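NAD-dependent formate dehydrogenase gamma subunit (Cupriavidus necator, PDB 6VW7) carries a [2Fe-2S] cluster in a thioredoxin-like domain and, paired with the beta subunit of an NAD-dependent formate dehydrogenase, probably takes part in electron transfer. Local coordinates at residues A79-V84 and D118-L123; T15-I20 and H36-T41; V84-A89 and P136-G141. All coordinates share one frame; numbering follows the deposited sequence.

Interactions 1 and 3 lie on the two flanks of one strand, 82-87, in the mixed sheet of the thioredoxin-like domain, and they share Val84. Strand 121-126 runs parallel on one flank and strand 138-140 antiparallel on the other; the two contacts have centres about 13 Å apart and touch where Leu123 CD1 meets Val86 CG2 at 3.8 Å. Interaction 3 reaches the [2Fe-2S] cluster through Cys87, whereas in interaction 1 the side chain of Val84 stays about 13 Å from it. Interaction 2 joins two N-terminal helices, its centre about 21 Å from that of interaction 1 and about 26 Å from that of interaction 3, away from the cluster.

Interaction 1 (A79-V84 and D118-L123); sequences AGRHVV and DGQVTL
Gln120 O approaches the His82 ring obliquely, 3.6 Å from His82 CD2, while one face of the ring carries Arg81 CD, offset toward the rim. The arginine chain and guanidinium pass beside the imidazole, with His82 CE1 3.5 Å above the guanidinium plane of Arg81 and offset toward its rim. Across the contact, the Arg81 guanidinium and the Gln120 amide are 72° apart in plane, and Gln120 OE1 approaches only the aliphatic start of the arginine, 3.8 Å from Arg81 CB. These side chains fringe the entry to a parallel pair of strands, 82-84 and 121-123, in the central sheet of the thioredoxin-like fold. The backbone ladder begins before the strands do: Arg81 N bonds Gly119 O in the carbonyl plane, and His82 N reaches Gln120 O at 2.9 Å, tilted from that carbonyl's plane. Further on, Thr122 N donates to His82 O and Val84 N to Thr122 O, with Val121 CA and Val83 CA adding C-H...O contacts to the same two oxygens. His82, Val84, Val121 and Leu123 face one side of the sheet. There Val84 CG2 meets Val121 CG1 at 3.7 Å, and helices 150-160 and 97-108 cover this face, Phe153 and Leu160 against Val84, Leu108 against Val121. Thr122 projects from the opposite face. Its OG1 stands anti to the carbonyl carbon (chi1 -68°), and the hydroxyl is hydrogen-bonded to that of Thr115 as well as to the backbone of Gly80. Gly80 N donates to Thr122 OG1 over 2.7 Å, nearly straight at 167°.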
ATOM      1  N   ALA A  79     -20.265 -14.374   7.992  1.00 43.65           N
ATOM      2  CA  ALA A  79     -19.076 -15.209   7.992  1.00 43.95           C
ATOM      3  C   ALA A  79     -19.037 -16.004   9.293  1.00 45.12           C
ATOM      4  O   ALA A  79     -19.872 -15.822  10.177  1.00 46.02           O
ATOM      5  CB  ALA A  79     -17.819 -14.359   7.822  1.00 41.99           C
ATOM      6  N   GLY A  80     -18.057 -16.893   9.426  1.00 45.62           N
ATOM      7  CA  GLY A  80     -17.845 -17.557  10.702  1.00 46.46           C
ATOM      8  C   GLY A  80     -17.401 -16.565  11.754  1.00 45.60           C
ATOM      9  O   GLY A  80     -17.343 -15.367  11.465  1.00 42.60           O
ATOM     10  N   ARG A  81     -17.084 -17.033  12.968  1.00 48.73           N
ATOM     11  CA  ARG A  81     -16.688 -16.109  14.032  1.00 49.18           C
ATOM     12  C   ARG A  81     -15.464 -15.290  13.628  1.00 44.58           C
ATOM     13  O   ARG A  81     -15.404 -14.084  13.899  1.00 43.67           O
ATOM     14  CB  ARG A  81     -16.419 -16.880  15.331  1.00 55.50           C
ATOM     15  CG  ARG A  81     -16.720 -16.121  16.659  1.00 61.60           C
ATOM     16  CD  ARG A  81     -16.101 -14.726  16.668  1.00 65.18           C
ATOM     17  NE  ARG A  81     -15.920 -14.108  17.978  1.00 68.30           N
ATOM     18  CZ  ARG A  81     -15.360 -12.911  18.150  1.00 67.61           C
ATOM     19  NH1 ARG A  81     -14.940 -12.212  17.099  1.00 65.73           N
ATOM     20  NH2 ARG A  81     -15.222 -12.410  19.371  1.00 67.54           N
ATOM     21  N   HIS A  82     -14.481 -15.918  12.978  1.00 43.15           N
ATOM     22  CA  HIS A  82     -13.249 -15.244  12.578  1.00 39.70           C
ATOM     23  C   HIS A  82     -13.027 -15.404  11.079  1.00 40.26           C
ATOM     24  O   HIS A  82     -13.135 -16.514  10.547  1.00 39.59           O
ATOM     25  CB  HIS A  82     -12.051 -15.810  13.338  1.00 40.58           C
ATOM     26  CG  HIS A  82     -12.194 -15.735  14.822  1.00 45.11           C
ATOM     27  ND1 HIS A  82     -12.034 -14.561  15.523  1.00 44.99           N
ATOM     28  CD2 HIS A  82     -12.483 -16.688  15.739  1.00 47.27           C
ATOM     29  CE1 HIS A  82     -12.227 -14.790  16.809  1.00 46.19           C
ATOM     30  NE2 HIS A  82     -12.502 -16.073  16.967  1.00 47.90           N
ATOM     31  N   VAL A  83     -12.721 -14.299  10.404  1.00 39.13           N
ATOM     32  CA  VAL A  83     -12.319 -14.314   9.003  1.00 38.00           C
ATOM     33  C   VAL A  83     -10.797 -14.285   8.975  1.00 35.59           C
ATOM     34  O   VAL A  83     -10.175 -13.288   9.365  1.00 36.34           O
ATOM     35  CB  VAL A  83     -12.905 -13.137   8.212  1.00 38.82           C
ATOM     36  CG1 VAL A  83     -12.399 -13.181   6.778  1.00 38.49           C
ATOM     37  CG2 VAL A  83     -14.416 -13.171   8.237  1.00 39.07           C
ATOM     38  N   VAL A  84     -10.203 -15.378   8.526  1.00 31.43           N
ATOM     39  CA  VAL A  84      -8.757 -15.502   8.398  1.00 30.58           C
ATOM     40  C   VAL A  84      -8.418 -15.281   6.928  1.00 30.98           C
ATOM     41  O   VAL A  84      -8.824 -16.079   6.079  1.00 31.13           O
ATOM     42  CB  VAL A  84      -8.269 -16.878   8.872  1.00 31.93           C
ATOM     43  CG1 VAL A  84      -6.761 -16.995   8.693  1.00 33.48           C
ATOM     44  CG2 VAL A  84      -8.659 -17.108  10.315  1.00 35.06           C
ATOM     45  N   ASP A 118     -17.409 -26.250  12.276  1.00 57.82           N
ATOM     46  CA  ASP A 118     -17.802 -25.700  13.571  1.00 61.10           C
ATOM     47  C   ASP A 118     -18.095 -24.203  13.520  1.00 57.92           C
ATOM     48  O   ASP A 118     -18.321 -23.597  14.573  1.00 58.66           O
ATOM     49  CB  ASP A 118     -16.722 -25.987  14.624  1.00 65.94           C
ATOM     50  CG  ASP A 118     -15.443 -25.191  14.398  1.00 68.39           C
ATOM     51  OD1 ASP A 118     -15.188 -24.750  13.257  1.00 68.52           O
ATOM     52  OD2 ASP A 118     -14.679 -25.017  15.373  1.00 69.69           O
ATOM     53  N   GLY A 119     -18.078 -23.594  12.332  1.00 56.67           N
ATOM     54  CA  GLY A 119     -18.400 -22.187  12.169  1.00 53.25           C
ATOM     55  C   GLY A 119     -17.440 -21.195  12.792  1.00 51.41           C
ATOM     56  O   GLY A 119     -17.783 -20.010  12.897  1.00 48.45           O
ATOM     57  N   GLN A 120     -16.248 -21.624  13.205  1.00 52.38           N
ATOM     58  CA  GLN A 120     -15.336 -20.727  13.911  1.00 51.68           C
ATOM     59  C   GLN A 120     -14.477 -19.886  12.974  1.00 48.15           C
ATOM     60  O   GLN A 120     -14.149 -18.738  13.304  1.00 45.58           O
ATOM     61  CB  GLN A 120     -14.428 -21.529  14.849  1.00 55.87           C
ATOM     62  CG  GLN A 120     -15.134 -21.999  16.112  1.00 58.90           C
ATOM     63  CD  GLN A 120     -15.920 -20.889  16.778  1.00 59.71           C
ATOM     64  OE1 GLN A 120     -15.346 -19.923  17.284  1.00 60.66           O
ATOM     65  NE2 GLN A 120     -17.244 -21.010  16.760  1.00 58.46           N
ATOM     66  N   VAL A 121     -14.117 -20.413  11.808  1.00 45.92           N
ATOM     67  CA  VAL A 121     -13.182 -19.748  10.910  1.00 42.68           C
ATOM     68  C   VAL A 121     -13.773 -19.716   9.508  1.00 42.65           C
ATOM     69  O   VAL A 121     -14.268 -20.735   9.012  1.00 42.31           O
ATOM     70  CB  VAL A 121     -11.809 -20.449  10.896  1.00 41.62           C
ATOM     71  CG1 VAL A 121     -10.942 -19.932   9.731  1.00 40.28           C
ATOM     72  CG2 VAL A 121     -11.097 -20.242  12.215  1.00 39.55           C
ATOM     73  N   THR A 122     -13.732 -18.545   8.880  1.00 41.88           N
ATOM     74  CA  THR A 122     -13.951 -18.399   7.444  1.00 41.32           C
ATOM     75  C   THR A 122     -12.605 -18.100   6.797  1.00 39.67           C
ATOM     76  O   THR A 122     -11.931 -17.134   7.175  1.00 39.67           O
ATOM     77  CB  THR A 122     -14.955 -17.284   7.139  1.00 41.23           C
ATOM     78  OG1 THR A 122     -16.259 -17.673   7.594  1.00 44.60           O
ATOM     79  CG2 THR A 122     -15.008 -16.998   5.645  1.00 41.39           C
ATOM     80  N   LEU A 123     -12.220 -18.927   5.829  1.00 40.05           N
ATOM     81  CA  LEU A 123     -10.942 -18.806   5.135  1.00 38.76           C
ATOM     82  C   LEU A 123     -11.138 -18.007   3.849  1.00 36.32           C
ATOM     83  O   LEU A 123     -11.943 -18.393   2.995  1.00 34.90           O
ATOM     84  CB  LEU A 123     -10.377 -20.191   4.832  1.00 40.17           C
ATOM     85  CG  LEU A 123      -9.007 -20.263   4.165  1.00 39.80           C
ATOM     86  CD1 LEU A 123      -7.962 -19.672   5.087  1.00 37.35           C
ATOM     87  CD2 LEU A 123      -8.697 -21.712   3.839  1.00 41.43           C
TER

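Interaction 2 (T15-I20 and H36-T41); sequences TRIAAI and HEIQDT
Ile20 points at helix 36-41 and packs on Glu37 and Thr41. Its CG2 branch lies 3.6 Å from Glu37 CG, and its CD1 comes to 3.4 Å from Thr41 OG1 as the side chains slide past each other in opposite directions. The same CG2, anti to the backbone N while CG1 stands beside it (chi1 -74°), also touches Ile38 CG1. One turn earlier, Ile17 crosses Ile38 at about a right angle, CG2 meeting Ile38 CD1 at 3.9 Å and CG1 meeting Ile38 CG2. At the margin, Arg16 NH2 approaches Thr41 CG2 obliquely at 3.9 Å. No hydrogen bond spans the two segments, so the contact is apolar packing with a polar fringe. Arg16 NH2 and Glu37 OE2 are 4.6 Å apart, and their opposite charges may attract weakly; Glu37 OE1 also forms a long, weak ion pair with Arg24 NH2.

In the second shell, Thr41 OG1 sits between its own backbone N and carbonyl carbon (chi1 59°) and donates to Glu37 O at 2.8 Å. Thr41 N also bonds that oxygen, from the opposite face of its plane, so one acceptor holds both the helix turn and the hydroxyl that Ile20 touches. Pro46 and Ala49 pack on Ile17 from the following loop, and His36 packs against Gly266 of the beta subunit.

The segment axes approach to 10.0 Å and run mostly antiparallel, at 149°. Helices 14-24 and 31-42 thus pair within the N-terminal helical part, ahead of helices 50-57 and 61-70 and of the sheet whose first strand in the chain is 82-87.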
ATOM      1  N   THR A  15     -33.764  -2.084  11.856  1.00 33.50           N
ATOM      2  CA  THR A  15     -33.981  -0.693  12.256  1.00 32.85           C
ATOM      3  C   THR A  15     -32.676   0.093  12.252  1.00 30.35           C
ATOM      4  O   THR A  15     -32.629   1.231  11.775  1.00 29.85           O
ATOM      5  CB  THR A  15     -34.645  -0.613  13.643  1.00 32.94           C
ATOM      6  OG1 THR A  15     -35.809  -1.445  13.691  1.00 35.50           O
ATOM      7  CG2 THR A  15     -35.075   0.808  13.944  1.00 34.15           C
ATOM      8  N   ARG A  16     -31.602  -0.492  12.783  1.00 31.28           N
ATOM      9  CA  ARG A  16     -30.320   0.200  12.757  1.00 32.45           C
ATOM     10  C   ARG A  16     -29.833   0.413  11.326  1.00 31.24           C
ATOM     11  O   ARG A  16     -29.223   1.447  11.030  1.00 27.85           O
ATOM     12  CB  ARG A  16     -29.283  -0.569  13.586  1.00 40.34           C
ATOM     13  CG  ARG A  16     -29.519  -0.444  15.111  1.00 50.32           C
ATOM     14  CD  ARG A  16     -28.224  -0.115  15.883  1.00 54.53           C
ATOM     15  NE  ARG A  16     -27.159   0.351  14.985  1.00 56.94           N
ATOM     16  CZ  ARG A  16     -25.942   0.711  15.390  1.00 56.86           C
ATOM     17  NH1 ARG A  16     -25.627   0.670  16.682  1.00 57.45           N
ATOM     18  NH2 ARG A  16     -25.050   1.127  14.503  1.00 52.97           N
ATOM     19  N   ILE A  17     -30.109  -0.537  10.424  1.00 29.48           N
ATOM     20  CA  ILE A  17     -29.712  -0.365   9.022  1.00 27.50           C
ATOM     21  C   ILE A  17     -30.389   0.860   8.415  1.00 29.28           C
ATOM     22  O   ILE A  17     -29.755   1.644   7.696  1.00 28.96           O
ATOM     23  CB  ILE A  17     -30.021  -1.636   8.210  1.00 30.37           C
ATOM     24  CG1 ILE A  17     -29.058  -2.762   8.587  1.00 31.01           C
ATOM     25  CG2 ILE A  17     -29.922  -1.357   6.697  1.00 31.28           C
ATOM     26  CD1 ILE A  17     -29.455  -4.134   8.004  1.00 32.49           C
ATOM     27  N   ALA A  18     -31.682   1.057   8.712  1.00 29.66           N
ATOM     28  CA  ALA A  18     -32.384   2.227   8.191  1.00 30.53           C
ATOM     29  C   ALA A  18     -31.761   3.521   8.708  1.00 29.03           C
ATOM     30  O   ALA A  18     -31.664   4.511   7.975  1.00 27.63           O
ATOM     31  CB  ALA A  18     -33.867   2.153   8.569  1.00 34.67           C
ATOM     32  N   ALA A  19     -31.345   3.535   9.975  1.00 28.86           N
ATOM     33  CA  ALA A  19     -30.705   4.724  10.533  1.00 29.20           C
ATOM     34  C   ALA A  19     -29.332   4.953   9.920  1.00 27.19           C
ATOM     35  O   ALA A  19     -28.941   6.099   9.665  1.00 26.92           O
ATOM     36  CB  ALA A  19     -30.579   4.596  12.050  1.00 28.13           C
ATOM     37  N   ILE A  20     -28.560   3.880   9.759  1.00 25.94           N
ATOM     38  CA  ILE A  20     -27.253   3.989   9.119  1.00 27.81           C
ATOM     39  C   ILE A  20     -27.387   4.645   7.748  1.00 28.85           C
ATOM     40  O   ILE A  20     -26.618   5.551   7.382  1.00 26.11           O
ATOM     41  CB  ILE A  20     -26.598   2.599   9.007  1.00 30.43           C
ATOM     42  CG1 ILE A  20     -26.074   2.109  10.368  1.00 31.84           C
ATOM     43  CG2 ILE A  20     -25.512   2.598   7.927  1.00 27.35           C
ATOM     44  CD1 ILE A  20     -25.722   0.618  10.358  1.00 31.05           C
ATOM     45  N   HIS A  36     -20.180  -0.286   3.886  1.00 23.65           N
ATOM     46  CA  HIS A  36     -19.180  -0.536   4.925  1.00 25.10           C
ATOM     47  C   HIS A  36     -19.789  -0.479   6.328  1.00 23.28           C
ATOM     48  O   HIS A  36     -19.503  -1.330   7.180  1.00 24.23           O
ATOM     49  CB  HIS A  36     -18.041   0.476   4.813  1.00 24.37           C
ATOM     50  CG  HIS A  36     -17.033   0.135   3.753  1.00 25.45           C
ATOM     51  ND1 HIS A  36     -16.364  -1.070   3.722  1.00 25.69           N
ATOM     52  CD2 HIS A  36     -16.584   0.844   2.689  1.00 23.95           C
ATOM     53  CE1 HIS A  36     -15.533  -1.083   2.693  1.00 24.41           C
ATOM     54  NE2 HIS A  36     -15.657   0.061   2.043  1.00 24.53           N
ATOM     55  N   GLU A  37     -20.595   0.543   6.608  1.00 23.11           N
ATOM     56  CA  GLU A  37     -21.132   0.675   7.967  1.00 24.09           C
ATOM     57  C   GLU A  37     -22.108  -0.452   8.299  1.00 25.60           C
ATOM     58  O   GLU A  37     -22.113  -0.959   9.426  1.00 25.42           O
ATOM     59  CB  GLU A  37     -21.811   2.034   8.151  1.00 21.92           C
ATOM     60  CG  GLU A  37     -22.336   2.299   9.584  1.00 33.42           C
ATOM     61  CD  GLU A  37     -21.232   2.448  10.636  1.00 37.20           C
ATOM     62  OE1 GLU A  37     -20.030   2.406  10.274  1.00 38.42           O
ATOM     63  OE2 GLU A  37     -21.575   2.608  11.835  1.00 42.07           O
ATOM     64  N   ILE A  38     -22.936  -0.860   7.333  1.00 25.36           N
ATOM     65  CA  ILE A  38     -23.815  -2.014   7.528  1.00 27.10           C
ATOM     66  C   ILE A  38     -22.995  -3.271   7.801  1.00 26.92           C
ATOM     67  O   ILE A  38     -23.222  -3.976   8.787  1.00 26.59           O
ATOM     68  CB  ILE A  38     -24.743  -2.210   6.312  1.00 25.78           C
ATOM     69  CG1 ILE A  38     -25.642  -0.987   6.110  1.00 26.30           C
ATOM     70  CG2 ILE A  38     -25.596  -3.460   6.517  1.00 25.43           C
ATOM     71  CD1 ILE A  38     -26.517  -1.045   4.831  1.00 24.91           C
ATOM     72  N   GLN A  39     -22.023  -3.570   6.934  1.00 27.38           N
ATOM     73  CA  GLN A  39     -21.183  -4.750   7.139  1.00 26.67           C
ATOM     74  C   GLN A  39     -20.394  -4.659   8.445  1.00 28.05           C
ATOM     75  O   GLN A  39     -20.218  -5.667   9.140  1.00 29.34           O
ATOM     76  CB  GLN A  39     -20.235  -4.950   5.945  1.00 24.76           C
ATOM     77  CG  GLN A  39     -19.326  -6.179   6.075  1.00 26.93           C
ATOM     78  CD  GLN A  39     -18.946  -6.780   4.737  1.00 30.75           C
ATOM     79  OE1 GLN A  39     -19.810  -7.062   3.903  1.00 33.41           O
ATOM     80  NE2 GLN A  39     -17.646  -6.985   4.523  1.00 30.53           N
ATOM     81  N   ASP A  40     -19.875  -3.469   8.775  1.00 25.64           N
ATOM     82  CA  ASP A  40     -19.081  -3.323   9.995  1.00 29.69           C
ATOM     83  C   ASP A  40     -19.917  -3.589  11.239  1.00 32.74           C
ATOM     84  O   ASP A  40     -19.420  -4.159  12.215  1.00 35.67           O
ATOM     85  CB  ASP A  40     -18.451  -1.928  10.069  1.00 31.87           C
ATOM     86  CG  ASP A  40     -17.316  -1.735   9.049  1.00 34.54           C
ATOM     87  OD1 ASP A  40     -16.942  -2.724   8.382  1.00 34.78           O
ATOM     88  OD2 ASP A  40     -16.816  -0.596   8.906  1.00 36.10           O
ATOM     89  N   THR A  41     -21.187  -3.178  11.231  1.00 33.66           N
ATOM     90  CA  THR A  41     -22.009  -3.311  12.427  1.00 33.14           C
ATOM     91  C   THR A  41     -22.835  -4.596  12.458  1.00 32.43           C
ATOM     92  O   THR A  41     -23.056  -5.147  13.542  1.00 31.34           O
ATOM     93  CB  THR A  41     -22.933  -2.092  12.579  1.00 35.37           C
ATOM     94  OG1 THR A  41     -23.786  -1.966  11.435  1.00 30.53           O
ATOM     95  CG2 THR A  41     -22.112  -0.806  12.739  1.00 36.09           C
TER

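Interaction 3 (V84-A89 and P136-G141); sequences VQVCRA and PAVMVG. With FES (Fe2/s2 (inorganic) cluster), chain E.
Gln85 and Met139 form the hydrogen-bonded pair of two antiparallel strands, each N donating to the other's O, and beyond them Cys87 N reaches Ala137 O at 3.1 Å. Val84 opposite Val140 and Val86 opposite Val138 are non-hydrogen-bonded pairs.

Metal binding sets the far end of the contact: Cys87 SG is bonded to iron FE1 of the [2Fe-2S] cluster at 2.4 Å. The sulfur stands anti to its own backbone N (chi1 -179°) and also accepts a hydrogen bond from Ala89 N at 3.4 Å, a second grip on the ligand atom. Cys92 SG, outside the two segments, binds the same iron. The methyl groups of Ala89 and Ala137 lie close to different bridging sulfides, Ala89 CB to S2 and Ala137 CB 3.9 Å from S1.

Two waters bridge the segments. One accepts from Gln85 NE2 and donates to Gly141 O; the other donates to both Cys87 O and Ala137 O.

Apolar packing fills one face of the sheet with valines. Val138 CG1 comes to 3.7 Å from Val84 CG1, with which its side chain crosses obliquely, whereas Val140 lies alongside Val84 and Val138 alongside Val86. Leu100 of helix 97-108 covers Val86 and Val138; Leu156 and Leu160 of helix 150-160 cover Val140. On the other face Gln85 and Met139 lie side by side, Gln85 NE2 4.1 Å from Met139 SD, and Pro229 of the beta subunit packs on Met139.

A cysteine at the end of a central strand, next to the N-terminus of a short helix, with an alanine just ahead of the adjoining antiparallel strand, builds the cluster pocket of the thioredoxin-like [2Fe-2S] ferredoxin fold of the complex I 24 kDa subunit family.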
ATOM      1  N   VAL A  84     -10.203 -15.378   8.526  1.00 31.43           N
ATOM      2  CA  VAL A  84      -8.757 -15.502   8.398  1.00 30.58           C
ATOM      3  C   VAL A  84      -8.418 -15.281   6.928  1.00 30.98           C
ATOM      4  O   VAL A  84      -8.824 -16.079   6.079  1.00 31.13           O
ATOM      5  CB  VAL A  84      -8.269 -16.878   8.872  1.00 31.93           C
ATOM      6  CG1 VAL A  84      -6.761 -16.995   8.693  1.00 33.48           C
ATOM      7  CG2 VAL A  84      -8.659 -17.108  10.315  1.00 35.06           C
ATOM      8  N   GLN A  85      -7.715 -14.183   6.620  1.00 29.53           N
ATOM      9  CA  GLN A  85      -7.277 -13.860   5.260  1.00 30.94           C
ATOM     10  C   GLN A  85      -5.825 -14.277   5.084  1.00 32.35           C
ATOM     11  O   GLN A  85      -4.960 -13.841   5.852  1.00 34.18           O
ATOM     12  CB  GLN A  85      -7.419 -12.366   4.957  1.00 29.52           C
ATOM     13  CG  GLN A  85      -8.828 -11.827   5.131  1.00 31.45           C
ATOM     14  CD  GLN A  85      -8.882 -10.323   4.956  1.00 32.25           C
ATOM     15  OE1 GLN A  85      -8.728  -9.824   3.854  1.00 33.32           O
ATOM     16  NE2 GLN A  85      -9.113  -9.599   6.041  1.00 33.22           N
ATOM     17  N   VAL A  86      -5.564 -15.103   4.074  1.00 31.56           N
ATOM     18  CA  VAL A  86      -4.221 -15.563   3.728  1.00 30.09           C
ATOM     19  C   VAL A  86      -3.801 -14.872   2.432  1.00 30.09           C
ATOM     20  O   VAL A  86      -4.481 -14.991   1.403  1.00 30.47           O
ATOM     21  CB  VAL A  86      -4.179 -17.093   3.575  1.00 31.67           C
ATOM     22  CG1 VAL A  86      -2.770 -17.571   3.183  1.00 29.32           C
ATOM     23  CG2 VAL A  86      -4.683 -17.769   4.856  1.00 33.08           C
ATOM     24  N   CYS A  87      -2.681 -14.157   2.474  1.00 28.64           N
ATOM     25  CA  CYS A  87      -2.223 -13.459   1.281  1.00 29.97           C
ATOM     26  C   CYS A  87      -1.746 -14.449   0.227  1.00 27.45           C
ATOM     27  O   CYS A  87      -1.008 -15.389   0.532  1.00 27.79           O
ATOM     28  CB  CYS A  87      -1.107 -12.473   1.606  1.00 27.57           C
ATOM     29  SG  CYS A  87      -0.604 -11.601   0.093  1.00 25.12           S
ATOM     30  N   ARG A  88      -2.197 -14.239  -1.011  1.00 26.33           N
ATOM     31  CA  ARG A  88      -1.883 -15.096  -2.143  1.00 30.42           C
ATOM     32  C   ARG A  88      -1.042 -14.401  -3.203  1.00 25.51           C
ATOM     33  O   ARG A  88      -0.785 -14.993  -4.257  1.00 27.50           O
ATOM     34  CB  ARG A  88      -3.174 -15.618  -2.780  1.00 37.72           C
ATOM     35  CG  ARG A  88      -3.966 -16.636  -1.955  1.00 44.80           C
ATOM     36  CD  ARG A  88      -4.951 -17.326  -2.898  1.00 51.35           C
ATOM     37  NE  ARG A  88      -4.257 -17.836  -4.084  1.00 56.78           N
ATOM     38  CZ  ARG A  88      -4.747 -17.786  -5.326  1.00 58.36           C
ATOM     39  NH1 ARG A  88      -5.948 -17.261  -5.562  1.00 59.35           N
ATOM     40  NH2 ARG A  88      -4.032 -18.267  -6.340  1.00 57.85           N
ATOM     41  N   ALA A  89      -0.629 -13.160  -2.967  1.00 24.36           N
ATOM     42  CA  ALA A  89       0.021 -12.350  -3.985  1.00 26.32           C
ATOM     43  C   ALA A  89       1.530 -12.616  -4.018  1.00 27.61           C
ATOM     44  O   ALA A  89       2.071 -13.393  -3.223  1.00 28.90           O
ATOM     45  CB  ALA A  89      -0.281 -10.871  -3.753  1.00 25.81           C
ATOM     46  N   PRO A 136       5.140 -15.098   4.730  1.00 26.21           N
ATOM     47  CA  PRO A 136       3.742 -15.038   4.288  1.00 26.38           C
ATOM     48  C   PRO A 136       2.854 -14.340   5.326  1.00 28.56           C
ATOM     49  O   PRO A 136       3.050 -14.505   6.540  1.00 28.28           O
ATOM     50  CB  PRO A 136       3.349 -16.514   4.137  1.00 26.60           C
ATOM     51  CG  PRO A 136       4.642 -17.233   3.965  1.00 28.25           C
ATOM     52  CD  PRO A 136       5.624 -16.485   4.813  1.00 26.90           C
ATOM     53  N   ALA A 137       1.924 -13.523   4.841  1.00 28.61           N
ATOM     54  CA  ALA A 137       1.141 -12.651   5.695  1.00 26.15           C
ATOM     55  C   ALA A 137      -0.270 -13.202   5.855  1.00 27.26           C
ATOM     56  O   ALA A 137      -0.832 -13.792   4.925  1.00 27.34           O
ATOM     57  CB  ALA A 137       1.099 -11.234   5.120  1.00 25.13           C
ATOM     58  N   VAL A 138      -0.826 -13.021   7.053  1.00 27.89           N
ATOM     59  CA  VAL A 138      -2.190 -13.417   7.385  1.00 29.46           C
ATOM     60  C   VAL A 138      -2.812 -12.304   8.216  1.00 28.23           C
ATOM     61  O   VAL A 138      -2.142 -11.701   9.058  1.00 29.39           O
ATOM     62  CB  VAL A 138      -2.225 -14.762   8.147  1.00 31.28           C
ATOM     63  CG1 VAL A 138      -3.627 -15.052   8.690  1.00 32.31           C
ATOM     64  CG2 VAL A 138      -1.776 -15.904   7.234  1.00 31.25           C
ATOM     65  N   MET A 139      -4.087 -12.018   7.965  1.00 28.20           N
ATOM     66  CA  MET A 139      -4.859 -11.097   8.787  1.00 30.31           C
ATOM     67  C   MET A 139      -6.075 -11.817   9.357  1.00 31.94           C
ATOM     68  O   MET A 139      -6.797 -12.497   8.621  1.00 34.46           O
ATOM     69  CB  MET A 139      -5.315  -9.874   7.980  1.00 32.30           C
ATOM     70  CG  MET A 139      -6.006  -8.781   8.847  1.00 34.23           C
ATOM     71  SD  MET A 139      -6.236  -7.261   7.887  1.00 40.38           S
ATOM     72  CE  MET A 139      -5.074  -6.169   8.670  1.00 41.58           C
ATOM     73  N   VAL A 140      -6.304 -11.660  10.658  1.00 32.88           N
ATOM     74  CA  VAL A 140      -7.490 -12.194  11.321  1.00 38.17           C
ATOM     75  C   VAL A 140      -8.230 -11.012  11.926  1.00 41.24           C
ATOM     76  O   VAL A 140      -7.738 -10.373  12.866  1.00 37.31           O
ATOM     77  CB  VAL A 140      -7.153 -13.242  12.385  1.00 41.59           C
ATOM     78  CG1 VAL A 140      -8.441 -13.854  12.916  1.00 42.91           C
ATOM     79  CG2 VAL A 140      -6.241 -14.314  11.802  1.00 41.70           C
ATOM     80  N   GLY A 141      -9.406 -10.719  11.383  1.00 44.93           N
ATOM     81  CA  GLY A 141     -10.104  -9.504  11.720  1.00 47.85           C
ATOM     82  C   GLY A 141      -9.274  -8.347  11.215  1.00 45.70           C
ATOM     83  O   GLY A 141      -9.183  -8.115  10.007  1.00 46.78           O
TER
HETATM   84 FE1  FES E 301       1.514 -10.634   0.635  1.00 26.86          FE
HETATM   85 FE2  FES E 301       2.119  -8.079   0.016  1.00 40.07          FE
HETATM   86  S1  FES E 301       1.543  -8.891   2.017  1.00 26.45           S
HETATM   87  S2  FES E 301       2.278  -9.913  -1.278  1.00 24.65           S
HETATM   88  O   HOH W   1     -10.092 -10.700   8.427  1.00 34.97           O
HETATM   89  O   HOH W   2       0.498 -15.482   3.036  1.00 27.45           O